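Local coordinates for protein 2-Keto-3-deoxy-(6-phospho-)gluconate aldolase (Thermoproteus tenax, PDB 2R91) that is an aldolase of the dihydrodipicolinate synthetase family, built on a TIM barrel and assembled from four copies of the chain, at residues A[15-18]-A[19-22]; A[71-75]-A[76-80]; A[83-86]-A[87-91]; A[137-140]-A[141-144]; A[222-225]-A[226-230]. All coordinates share one frame; numbering follows the deposited sequence.

Contact 1: residues A[15-18]-A[19-22]; sequences RLDP and ELFA
Asp17 reaches over the opening turn of helix 18-30 and takes two backbone N-H groups on one carboxylate oxygen. The bond from Leu20 N to Asp17 OD1 is 3.0 Å long and nearly straight, 171° at the hydrogen, although the donor arrives from above the carboxylate plane. Glu19 N also approaches Asp17 OD1, at 2.9 Å, but its hydrogen points well aside and the bond is weak. With CG held opposite the backbone N (chi1 -175°), Asp17 turns its carboxylate forward over the helix start. There the Leu20 side chain crosses it at a slant, Leu20 CG lying 3.6 Å from Asp17 CG. Behind this cap the main chain takes over: Phe21 N donates to Asp17 O at 3.1 Å, and Ala22 N to Pro18 O at 2.9 Å. The Pro18 ring runs alongside Glu19, whose bent chain brings OE1 to 3.5 Å from Pro18 CG. That bend also leaves Glu19 OE2 3.6 Å from Asp17 OD1, a pair of like charges that the helix start may ease. Further out, Thr10 OG1 hydrogen-bonds to Asp17 O, while the Phe21 ring leads away to Leu56 and Ala59 of helix 50-63. An aspartate N-cap followed by proline in the first turn is a familiar helix start, used here for the helix between barrel strands 2-6 and 35-38.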
loop_
_atom_site.group_PDB
_atom_site.type_symbol
_atom_site.label_atom_id
_atom_site.label_comp_id
_atom_site.label_asym_id
_atom_site.label_seq_id
_atom_site.Cartn_x
_atom_site.Cartn_y
_atom_site.Cartn_z
ATOM N N ARG A 15 18.811 7.629 31.297
ATOM C CA ARG A 15 17.552 7.698 32.025
ATOM C C ARG A 15 16.790 8.964 31.668
ATOM O O ARG A 15 17.366 9.894 31.105
ATOM C CB ARG A 15 17.826 7.665 33.542
ATOM C CG ARG A 15 18.771 8.760 34.028
ATOM C CD ARG A 15 19.060 8.663 35.542
ATOM N NE ARG A 15 19.508 7.322 35.949
ATOM C CZ ARG A 15 19.801 6.962 37.205
ATOM N NH1 ARG A 15 19.719 7.842 38.209
ATOM N NH2 ARG A 15 20.185 5.712 37.460
ATOM N N LEU A 16 15.505 9.009 32.002
ATOM C CA LEU A 16 14.723 10.238 31.906
ATOM C C LEU A 16 15.272 11.335 32.784
ATOM O O LEU A 16 15.534 11.124 33.986
ATOM C CB LEU A 16 13.268 10.007 32.303
ATOM C CG LEU A 16 12.596 8.821 31.620
ATOM C CD1 LEU A 16 11.197 8.618 32.147
ATOM C CD2 LEU A 16 12.544 9.037 30.108
ATOM N N ASP A 17 15.408 12.527 32.211
ATOM C CA ASP A 17 15.864 13.669 32.960
ATOM C C ASP A 17 14.696 14.634 33.129
ATOM O O ASP A 17 14.300 15.306 32.171
ATOM C CB ASP A 17 17.045 14.310 32.238
ATOM C CG ASP A 17 17.659 15.449 33.010
ATOM O OD1 ASP A 17 16.933 16.224 33.647
ATOM O OD2 ASP A 17 18.892 15.595 32.940
ATOM N N PRO A 18 14.114 14.694 34.346
ATOM C CA PRO A 18 12.917 15.496 34.548
ATOM C C PRO A 18 13.234 16.981 34.630
ATOM O O PRO A 18 12.347 17.800 34.453
ATOM C CB PRO A 18 12.358 14.962 35.881
ATOM C CG PRO A 18 13.544 14.420 36.603
ATOM C CD PRO A 18 14.553 14.010 35.582
ATOM N N GLU A 19 14.492 17.339 34.865
ATOM C CA GLU A 19 14.843 18.754 34.867
ATOM C C GLU A 19 14.857 19.288 33.431
ATOM O O GLU A 19 14.311 20.350 33.155
ATOM C CB GLU A 19 16.191 19.018 35.543
ATOM C CG GLU A 19 16.150 18.885 37.082
ATOM C CD GLU A 19 16.131 17.426 37.561
ATOM O OE1 GLU A 19 15.157 17.034 38.268
ATOM O OE2 GLU A 19 17.088 16.668 37.222
ATOM N N LEU A 20 15.506 18.560 32.527
ATOM C CA LEU A 20 15.426 18.923 31.090
ATOM C C LEU A 20 13.952 18.974 30.640
ATOM O O LEU A 20 13.535 19.924 29.988
ATOM C CB LEU A 20 16.218 17.951 30.228
ATOM C CG LEU A 20 17.723 17.953 30.377
ATOM C CD1 LEU A 20 18.310 16.916 29.438
ATOM C CD2 LEU A 20 18.310 19.374 30.104
ATOM N N PHE A 21 13.168 17.976 31.030
ATOM C CA PHE A 21 11.763 17.878 30.616
ATOM C C PHE A 21 10.914 19.059 31.092
ATOM O O PHE A 21 10.130 19.632 30.326
ATOM C CB PHE A 21 11.176 16.544 31.096
ATOM C CG PHE A 21 9.779 16.287 30.633
ATOM C CD1 PHE A 21 9.537 15.743 29.372
ATOM C CD2 PHE A 21 8.692 16.587 31.452
ATOM C CE1 PHE A 21 8.241 15.508 28.931
ATOM C CE2 PHE A 21 7.392 16.350 31.027
ATOM C CZ PHE A 21 7.166 15.803 29.749
ATOM N N ALA A 22 11.073 19.421 32.364
ATOM C CA ALA A 22 10.321 20.514 32.970
ATOM C C ALA A 22 10.671 21.851 32.362
ATOM O O ALA A 22 9.790 22.654 32.166
ATOM C CB ALA A 22 10.584 20.580 34.520
#

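Contact 2: residues A[71-75]-A[76-80]; sequences VASLN and ADEAI
Ser73 and Asn75 tie the loop 71-75 to the helix that follows it through side-chain hydrogen bonds. Ser73 OG donates to Glu78 OE1 over 2.9 Å, meeting that oxygen on its anti side and 23° out of the carboxylate plane. Asn75 OD1 in turn accepts from Asp77 N at 3.2 Å, with the donor above the amide plane; this makes Asn75 the N-cap of helix 76-88. Its position is set partly by an ST turn, in which Ser73 OG accepts from Asn75 N while giving its own proton to Glu78, so one hydroxyl joins loop and helix. The main chain adds Glu78 N to Asn75 O, 2.9 Å. The loop is the barrel's third beta-alpha connection, from strand 67-70 into helix 76-88. Two waters bridge loop and helix: one molecule joins Asn75 ND2 to Glu78 OE2, and another donates to Val71 O and, weakly, to Glu78 O. The nonpolar contacts are slighter. Val71 CG2 lies 4.3 Å from Ala79 CB, and Ala79 CA directs a C-H towards Val71 O at 3.3 Å. A second subunit packs its Pro46 on Leu74, its Arg259 on Asn75 and its Tyr263 on Ala76.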
loop_
_atom_site.group_PDB
_atom_site.type_symbol
_atom_site.label_atom_id
_atom_site.label_comp_id
_atom_site.label_asym_id
_atom_site.label_seq_id
_atom_site.Cartn_x
_atom_site.Cartn_y
_atom_site.Cartn_z
ATOM N N VAL A 71 -1.426 6.000 26.807
ATOM C CA VAL A 71 -1.259 4.847 27.722
ATOM C C VAL A 71 -1.026 3.459 27.071
ATOM O O VAL A 71 -0.885 2.447 27.780
ATOM C CB VAL A 71 -2.455 4.775 28.712
ATOM C CG1 VAL A 71 -2.585 6.081 29.502
ATOM C CG2 VAL A 71 -3.772 4.415 27.972
ATOM N N ALA A 72 -0.966 3.386 25.738
ATOM C CA ALA A 72 -0.972 2.075 25.099
ATOM C C ALA A 72 0.181 1.180 25.564
ATOM O O ALA A 72 1.299 1.633 25.759
ATOM C CB ALA A 72 -0.905 2.190 23.584
ATOM N N SER A 73 -0.112 -0.102 25.682
ATOM C CA SER A 73 0.917 -1.110 25.923
ATOM C C SER A 73 0.475 -2.380 25.250
ATOM O O SER A 73 -0.718 -2.652 25.183
ATOM C CB SER A 73 1.074 -1.374 27.421
ATOM O OG SER A 73 2.031 -2.405 27.614
ATOM N N LEU A 74 1.429 -3.203 24.799
ATOM C CA LEU A 74 1.070 -4.514 24.263
ATOM C C LEU A 74 0.820 -5.572 25.372
ATOM O O LEU A 74 0.536 -6.741 25.091
ATOM C CB LEU A 74 2.088 -4.989 23.210
ATOM C CG LEU A 74 2.183 -4.062 21.974
ATOM C CD1 LEU A 74 3.161 -4.646 20.941
ATOM C CD2 LEU A 74 0.831 -3.844 21.299
ATOM N N ASN A 75 0.857 -5.133 26.621
ATOM C CA ASN A 75 0.216 -5.844 27.716
ATOM C C ASN A 75 -0.914 -4.932 28.183
ATOM O O ASN A 75 -0.657 -3.929 28.826
ATOM C CB ASN A 75 1.194 -6.062 28.862
ATOM C CG ASN A 75 0.524 -6.703 30.090
ATOM O OD1 ASN A 75 -0.695 -6.856 30.131
ATOM N ND2 ASN A 75 1.338 -7.129 31.065
ATOM N N ALA A 76 -2.146 -5.284 27.855
ATOM C CA ALA A 76 -3.272 -4.356 28.019
ATOM C C ALA A 76 -3.526 -3.969 29.480
ATOM O O ALA A 76 -4.003 -2.885 29.753
ATOM C CB ALA A 76 -4.531 -4.948 27.391
ATOM N N ASP A 77 -3.186 -4.849 30.429
ATOM C CA ASP A 77 -3.302 -4.515 31.862
ATOM C C ASP A 77 -2.462 -3.288 32.191
ATOM O O ASP A 77 -2.797 -2.510 33.083
ATOM C CB ASP A 77 -2.781 -5.680 32.732
ATOM C CG ASP A 77 -3.694 -6.887 32.706
ATOM O OD1 ASP A 77 -4.939 -6.714 32.697
ATOM O OD2 ASP A 77 -3.146 -8.023 32.706
ATOM N N GLU A 78 -1.338 -3.126 31.499
ATOM C CA GLU A 78 -0.511 -1.938 31.756
ATOM C C GLU A 78 -1.149 -0.621 31.307
ATOM O O GLU A 78 -0.900 0.428 31.901
ATOM C CB GLU A 78 0.870 -2.081 31.124
ATOM C CG GLU A 78 1.654 -3.204 31.751
ATOM C CD GLU A 78 3.071 -3.262 31.269
ATOM O OE1 GLU A 78 3.385 -2.774 30.148
ATOM O OE2 GLU A 78 3.873 -3.849 32.002
ATOM N N ALA A 79 -1.913 -0.677 30.229
ATOM C CA ALA A 79 -2.644 0.482 29.725
ATOM C C ALA A 79 -3.703 0.893 30.752
ATOM O O ALA A 79 -3.848 2.061 31.083
ATOM C CB ALA A 79 -3.294 0.134 28.338
ATOM N N ILE A 80 -4.446 -0.086 31.264
ATOM C CA ILE A 80 -5.418 0.180 32.343
ATOM C C ILE A 80 -4.765 0.757 33.599
ATOM O O ILE A 80 -5.230 1.739 34.155
ATOM C CB ILE A 80 -6.182 -1.105 32.699
ATOM C CG1 ILE A 80 -7.136 -1.496 31.551
ATOM C CG2 ILE A 80 -6.955 -0.941 33.998
ATOM C CD1 ILE A 80 -7.478 -2.962 31.581
HETATM O O HOH W 1 0.723 1.543 29.691
HETATM O O HOH W 2 4.312 -6.614 30.990
#

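Contact 3: residues A[83-86]-A[87-91]; sequences AKYA and ESRGA
Arg89 folds back along the last turn of helix 76-88 and sets its CG over one face of the Tyr85 ring. This CG is 4.1 Å from the centroid of the Tyr85 ring and 19° off the normal, a CH-pi contact. Farther along, the guanidinium turns one of its own faces to Tyr85 CE1, which lies 3.5 Å from Arg89 NH2. The two planes are 54° apart, so this is no parallel stack. A bend at chi2 of Arg89 (-65°) doubles the chain back to reach the tyrosine. Both polar ends converge on Asp58 OD1, which takes a hydrogen bond from Tyr85 OH and a salt bridge from Arg89 NE. In the backbone, Tyr85 O is gripped twice, by Ser88 OG at 2.7 Å and by Arg89 N at 3.0 Å. The turn closes as a Schellman motif: Gly90 has positive phi, its N bonds to Glu87 O, and Ala91 N donates to Ala86 O at 3.1 Å. Ala86 CB and Ala91 CB then meet at 4.0 Å. Within the beta-alpha-beta unit 67-70, 76-88, 93-96, these two alanines pack on Val69 of the preceding strand, Tyr85 and Arg89 lie against helix 50-63, and Glu87 OE2 accepts from the backbone of Ser122 and Ile123 beyond helix 107-120.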
loop_
_atom_site.group_PDB
_atom_site.type_symbol
_atom_site.label_atom_id
_atom_site.label_comp_id
_atom_site.label_asym_id
_atom_site.label_seq_id
_atom_site.Cartn_x
_atom_site.Cartn_y
_atom_site.Cartn_z
ATOM N N ALA A 83 -3.588 4.308 32.901
ATOM C CA ALA A 83 -4.738 5.231 32.787
ATOM C C ALA A 83 -5.247 5.662 34.167
ATOM O O ALA A 83 -5.538 6.844 34.404
ATOM C CB ALA A 83 -5.872 4.599 31.967
ATOM N N LYS A 84 -5.349 4.701 35.095
ATOM C CA LYS A 84 -5.797 5.050 36.453
ATOM C C LYS A 84 -4.781 5.966 37.131
ATOM O O LYS A 84 -5.161 6.934 37.790
ATOM C CB LYS A 84 -6.040 3.780 37.302
ATOM C CG LYS A 84 -7.084 2.835 36.771
ATOM C CD LYS A 84 -7.214 1.602 37.682
ATOM C CE LYS A 84 -8.202 0.584 37.149
ATOM N NZ LYS A 84 -7.925 -0.913 37.523
ATOM N N TYR A 85 -3.491 5.672 36.966
ATOM C CA TYR A 85 -2.424 6.508 37.516
ATOM C C TYR A 85 -2.481 7.947 36.988
ATOM O O TYR A 85 -2.405 8.928 37.762
ATOM C CB TYR A 85 -1.050 5.909 37.192
ATOM C CG TYR A 85 0.097 6.600 37.896
ATOM C CD1 TYR A 85 0.276 6.444 39.287
ATOM C CD2 TYR A 85 0.981 7.428 37.206
ATOM C CE1 TYR A 85 1.283 7.079 39.956
ATOM C CE2 TYR A 85 2.021 8.060 37.868
ATOM C CZ TYR A 85 2.161 7.868 39.258
ATOM O OH TYR A 85 3.165 8.464 39.946
ATOM N N ALA A 86 -2.598 8.082 35.666
ATOM C CA ALA A 86 -2.691 9.403 35.034
ATOM C C ALA A 86 -3.879 10.186 35.599
ATOM O O ALA A 86 -3.765 11.365 35.937
ATOM C CB ALA A 86 -2.826 9.245 33.520
ATOM N N GLU A 87 -5.016 9.527 35.699
ATOM C CA GLU A 87 -6.194 10.163 36.274
ATOM C C GLU A 87 -5.943 10.662 37.701
ATOM O O GLU A 87 -6.363 11.769 38.065
ATOM C CB GLU A 87 -7.363 9.200 36.254
ATOM C CG GLU A 87 -8.641 9.832 36.817
ATOM C CD GLU A 87 -9.792 8.868 36.729
ATOM O OE1 GLU A 87 -9.722 7.810 37.369
ATOM O OE2 GLU A 87 -10.749 9.129 35.990
ATOM N N SER A 88 -5.235 9.874 38.498
ATOM C CA SER A 88 -4.970 10.261 39.901
ATOM C C SER A 88 -4.007 11.427 39.961
ATOM O O SER A 88 -4.051 12.236 40.905
ATOM C CB SER A 88 -4.410 9.085 40.699
ATOM O OG SER A 88 -3.040 8.848 40.387
ATOM N N ARG A 89 -3.150 11.538 38.937
ATOM C CA ARG A 89 -2.208 12.657 38.843
ATOM C C ARG A 89 -2.813 13.932 38.230
ATOM O O ARG A 89 -2.133 14.941 38.073
ATOM C CB ARG A 89 -0.928 12.217 38.107
ATOM C CG ARG A 89 -0.166 11.131 38.847
ATOM C CD ARG A 89 0.352 11.684 40.152
ATOM N NE ARG A 89 1.174 10.775 40.952
ATOM C CZ ARG A 89 0.732 10.068 41.992
ATOM N NH1 ARG A 89 -0.543 10.110 42.326
ATOM N NH2 ARG A 89 1.554 9.299 42.681
ATOM N N GLY A 90 -4.097 13.900 37.915
ATOM C CA GLY A 90 -4.784 15.087 37.449
ATOM C C GLY A 90 -4.769 15.325 35.930
ATOM O O GLY A 90 -5.031 16.443 35.481
ATOM N N ALA A 91 -4.441 14.291 35.155
ATOM C CA ALA A 91 -4.500 14.361 33.687
ATOM C C ALA A 91 -5.914 14.696 33.303
ATOM O O ALA A 91 -6.868 14.149 33.874
ATOM C CB ALA A 91 -4.115 13.007 33.061
#

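Contact 4: residues A[137-140]-A[141-144]; sequences DVDA and RAAK
The shortest polar bond here runs from Ala143 N to Asp139 O, 2.8 Å, with the donor arriving almost along the C=O axis. It closes the first turn of helix 140-146, and Lys144 N repeats the pattern on Ala140 O at 2.9 Å. The Asp139 side chain adds a second bond to the same turn: its OD1 accepts from Ala142 N at 3.1 Å, nearly straight (172°) and nearly in line with the C-O bond. This is an N-cap, and it depends on a first torsion that places CG between the backbone N and the carbonyl carbon (chi1 70°), the crowded position, from which the carboxylate faces the helix start. Ala142 CB lies close to that oxygen, 3.5 Å from Asp139 OD1. On the inner side Val138 brings one methyl, CG1, down on the turn, 4.0 Å from Ala142 CB and 3.9 Å from Ala143 N, and the valine itself packs on Leu127 and Asn129 of strand 125-129. Val138 O is held by Tyr165 OH, and Asp137 OD2 by His161 NE2, both of helix 159-168, which also lies against Ala140. The Arg141 guanidinium stays some way from the carboxylate, Asp139 OD2 to Arg141 NH1 being 4.8 Å, so its attraction is at most long-range. The chemistry implies that Asp139 is probably ionised, its negative charge set against the positive end of a short helix, while the buried Ala140 and Ala143 pack by small methyl groups.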
loop_
_atom_site.group_PDB
_atom_site.type_symbol
_atom_site.label_atom_id
_atom_site.label_comp_id
_atom_site.label_asym_id
_atom_site.label_seq_id
_atom_site.Cartn_x
_atom_site.Cartn_y
_atom_site.Cartn_z
ATOM N N ASP A 137 -6.094 1.086 11.080
ATOM C CA ASP A 137 -6.864 2.322 11.207
ATOM C C ASP A 137 -8.107 2.043 12.041
ATOM O O ASP A 137 -8.785 1.038 11.819
ATOM C CB ASP A 137 -7.300 2.760 9.781
ATOM C CG ASP A 137 -8.039 4.100 9.757
ATOM O OD1 ASP A 137 -7.784 4.965 10.603
ATOM O OD2 ASP A 137 -8.896 4.277 8.867
ATOM N N VAL A 138 -8.415 2.929 12.980
ATOM C CA VAL A 138 -9.721 2.945 13.616
ATOM C C VAL A 138 -10.428 4.212 13.120
ATOM O O VAL A 138 -10.198 5.314 13.655
ATOM C CB VAL A 138 -9.607 2.905 15.148
ATOM C CG1 VAL A 138 -10.993 3.003 15.798
ATOM C CG2 VAL A 138 -8.912 1.567 15.575
ATOM N N ASP A 139 -11.230 4.059 12.058
ATOM C CA ASP A 139 -11.789 5.235 11.354
ATOM C C ASP A 139 -12.982 5.810 12.133
ATOM O O ASP A 139 -13.332 5.297 13.203
ATOM C CB ASP A 139 -12.077 4.948 9.848
ATOM C CG ASP A 139 -13.259 3.987 9.606
ATOM O OD1 ASP A 139 -13.930 3.577 10.561
ATOM O OD2 ASP A 139 -13.513 3.649 8.424
ATOM N N ALA A 140 -13.585 6.891 11.626
ATOM C CA ALA A 140 -14.660 7.557 12.367
ATOM C C ALA A 140 -15.822 6.615 12.721
ATOM O O ALA A 140 -16.334 6.619 13.852
ATOM C CB ALA A 140 -15.177 8.785 11.567
ATOM N N ARG A 141 -16.241 5.815 11.754
ATOM C CA ARG A 141 -17.349 4.890 11.971
ATOM C C ARG A 141 -17.029 3.836 13.066
ATOM O O ARG A 141 -17.823 3.600 13.981
ATOM C CB ARG A 141 -17.661 4.236 10.634
ATOM C CG ARG A 141 -18.797 3.259 10.612
ATOM C CD ARG A 141 -19.300 3.125 9.170
ATOM N NE ARG A 141 -19.475 1.729 8.819
ATOM C CZ ARG A 141 -18.719 1.067 7.941
ATOM N NH1 ARG A 141 -17.729 1.698 7.291
ATOM N NH2 ARG A 141 -18.965 -0.230 7.699
ATOM N N ALA A 142 -15.855 3.222 12.963
ATOM C CA ALA A 142 -15.354 2.284 13.982
ATOM C C ALA A 142 -15.237 2.957 15.352
ATOM O O ALA A 142 -15.607 2.376 16.368
ATOM C CB ALA A 142 -14.014 1.741 13.553
ATOM N N ALA A 143 -14.737 4.187 15.381
ATOM C CA ALA A 143 -14.615 4.943 16.620
ATOM C C ALA A 143 -15.986 5.189 17.298
ATOM O O ALA A 143 -16.133 5.055 18.539
ATOM C CB ALA A 143 -13.889 6.258 16.360
ATOM N N LYS A 144 -16.984 5.520 16.479
ATOM C CA LYS A 144 -18.353 5.669 16.972
ATOM C C LYS A 144 -18.890 4.342 17.504
ATOM O O LYS A 144 -19.516 4.314 18.573
ATOM C CB LYS A 144 -19.292 6.191 15.866
ATOM C CG LYS A 144 -20.740 6.405 16.349
ATOM C CD LYS A 144 -21.685 6.812 15.217
ATOM C CE LYS A 144 -23.103 7.133 15.766
ATOM N NZ LYS A 144 -24.082 7.313 14.640
#

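Contact 5: residues A[222-225]-A[226-230]; sequences SLQF and LLDEI
Leu227 and Gln224 meet closely in the middle of helix 217-237, on the side facing helices 182-187 and 202-213, whereas Phe225 and Asp228 meet more loosely on the outer side. On the tight side Leu227 CB sits 3.4 Å from Gln224 O. The backbone bond of that turn, Leu227 N to Leu223 O, measures 3.0 Å and is nearly straight (168°). Leu227 itself packs on Leu204 and Leu205 of helix 202-213, where Leu223 also touches Ile208. Gln224 is buried as well, against Val182 and Phe183 of helix 182-187, and its bent chain passes close by Asp228. The outer side is made by Phe225, Asp228 and Glu229. Here the Phe225 ring meets the carboxylate with its edge: Asp228 OD2 lies near the plane of the ring, 3.7 Å from Phe225 CD1, and ring and carboxylate are turned 50° against each other. Phe225 holds CG opposite its carbonyl carbon (chi1 -73°), which swings the ring to the side where Asp228 can meet its rim. Glu229 stretches outward from the same strip, its CG 3.3 Å from Phe225 O, and Glu229 N donates to that oxygen at 3.1 Å. Arg167 of a third subunit packs on Phe225, Asp228 and Glu229 together. The ring's positively polarised C-H edge probably suits the negative oxygen, and a neighbouring arginine close by may ease the charge of the two acidic side chains.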
loop_
_atom_site.group_PDB
_atom_site.type_symbol
_atom_site.label_atom_id
_atom_site.label_comp_id
_atom_site.label_asym_id
_atom_site.label_seq_id
_atom_site.Cartn_x
_atom_site.Cartn_y
_atom_site.Cartn_z
ATOM N N SER A 222 2.016 30.758 4.160
ATOM C CA SER A 222 3.439 31.002 4.069
ATOM C C SER A 222 4.234 30.434 5.263
ATOM O O SER A 222 5.301 29.845 5.081
ATOM C CB SER A 222 3.710 32.498 3.968
ATOM O OG SER A 222 5.118 32.700 3.968
ATOM N N LEU A 223 3.726 30.653 6.475
ATOM C CA LEU A 223 4.326 30.066 7.682
ATOM C C LEU A 223 4.326 28.533 7.586
ATOM O O LEU A 223 5.322 27.901 7.883
ATOM C CB LEU A 223 3.551 30.513 8.936
ATOM C CG LEU A 223 3.690 32.007 9.277
ATOM C CD1 LEU A 223 2.829 32.349 10.463
ATOM C CD2 LEU A 223 5.153 32.361 9.537
ATOM N N GLN A 224 3.200 27.960 7.177
ATOM C CA GLN A 224 3.126 26.511 6.923
ATOM C C GLN A 224 4.211 25.982 5.985
ATOM O O GLN A 224 4.835 24.924 6.234
ATOM C CB GLN A 224 1.748 26.122 6.400
ATOM C CG GLN A 224 1.606 24.590 6.125
ATOM C CD GLN A 224 1.631 23.782 7.419
ATOM O OE1 GLN A 224 2.605 23.079 7.729
ATOM N NE2 GLN A 224 0.577 23.890 8.172
ATOM N N PHE A 225 4.449 26.694 4.891
ATOM C CA PHE A 225 5.423 26.221 3.922
ATOM C C PHE A 225 6.837 26.295 4.503
ATOM O O PHE A 225 7.670 25.425 4.255
ATOM C CB PHE A 225 5.337 27.043 2.620
ATOM C CG PHE A 225 4.109 26.749 1.784
ATOM C CD1 PHE A 225 3.419 25.537 1.913
ATOM C CD2 PHE A 225 3.662 27.685 0.828
ATOM C CE1 PHE A 225 2.264 25.266 1.120
ATOM C CE2 PHE A 225 2.533 27.427 0.041
ATOM C CZ PHE A 225 1.840 26.215 0.178
ATOM N N LEU A 226 7.102 27.335 5.281
ATOM C CA LEU A 226 8.381 27.438 5.982
ATOM C C LEU A 226 8.596 26.251 6.934
ATOM O O LEU A 226 9.675 25.669 6.994
ATOM C CB LEU A 226 8.421 28.736 6.776
ATOM C CG LEU A 226 9.811 29.227 7.112
ATOM C CD1 LEU A 226 10.570 29.659 5.768
ATOM C CD2 LEU A 226 9.715 30.373 8.094
ATOM N N LEU A 227 7.560 25.916 7.688
ATOM C CA LEU A 227 7.584 24.722 8.556
ATOM C C LEU A 227 7.836 23.434 7.766
ATOM O O LEU A 227 8.663 22.596 8.172
ATOM C CB LEU A 227 6.251 24.600 9.314
ATOM C CG LEU A 227 6.095 23.319 10.186
ATOM C CD1 LEU A 227 7.257 23.201 11.204
ATOM C CD2 LEU A 227 4.731 23.277 10.885
ATOM N N ASP A 228 7.127 23.264 6.642
ATOM C CA ASP A 228 7.329 22.090 5.768
ATOM C C ASP A 228 8.796 21.907 5.345
ATOM O O ASP A 228 9.320 20.792 5.337
ATOM C CB ASP A 228 6.419 22.180 4.526
ATOM C CG ASP A 228 4.952 22.128 4.883
ATOM O OD1 ASP A 228 4.625 21.600 5.980
ATOM O OD2 ASP A 228 4.122 22.577 4.060
ATOM N N GLU A 229 9.472 23.010 5.017
ATOM C CA GLU A 229 10.873 22.945 4.596
ATOM C C GLU A 229 11.743 22.440 5.730
ATOM O O GLU A 229 12.686 21.693 5.518
ATOM C CB GLU A 229 11.377 24.332 4.231
ATOM C CG GLU A 229 10.723 24.925 2.986
ATOM C CD GLU A 229 11.217 26.358 2.681
ATOM O OE1 GLU A 229 12.298 26.784 3.221
ATOM O OE2 GLU A 229 10.508 27.042 1.896
ATOM N N ILE A 230 11.420 22.877 6.942
ATOM C CA ILE A 230 12.191 22.465 8.131
ATOM C C ILE A 230 11.954 20.988 8.410
ATOM O O ILE A 230 12.893 20.225 8.589
ATOM C CB ILE A 230 11.818 23.356 9.353
ATOM C CG1 ILE A 230 12.373 24.783 9.159
ATOM C CG2 ILE A 230 12.368 22.731 10.667
ATOM C CD1 ILE A 230 11.710 25.858 10.069
#

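Overall arrangement
All five contacts lie in the outer part of the chain, with centres 18 to 19 Å from the chain centre. Contacts 1, 2 and 4 are helix starts with side-chain N-caps, contact 3 is the end of the helix that contact 2 begins, and contact 5 lies in mid-helix. Contacts 2 and 3 are about 14 Å apart between centres and touch, Val71 CG1 meeting Ala83 N at 4.0 Å. Between centres, contact 4 is about 20 Å from contact 2, and contact 1 about 35 Å from contact 4 across the chain centre. Contact 5, its centre about 36 Å from those of contacts 2 and 3, meets a different subunit from the one at contact 2.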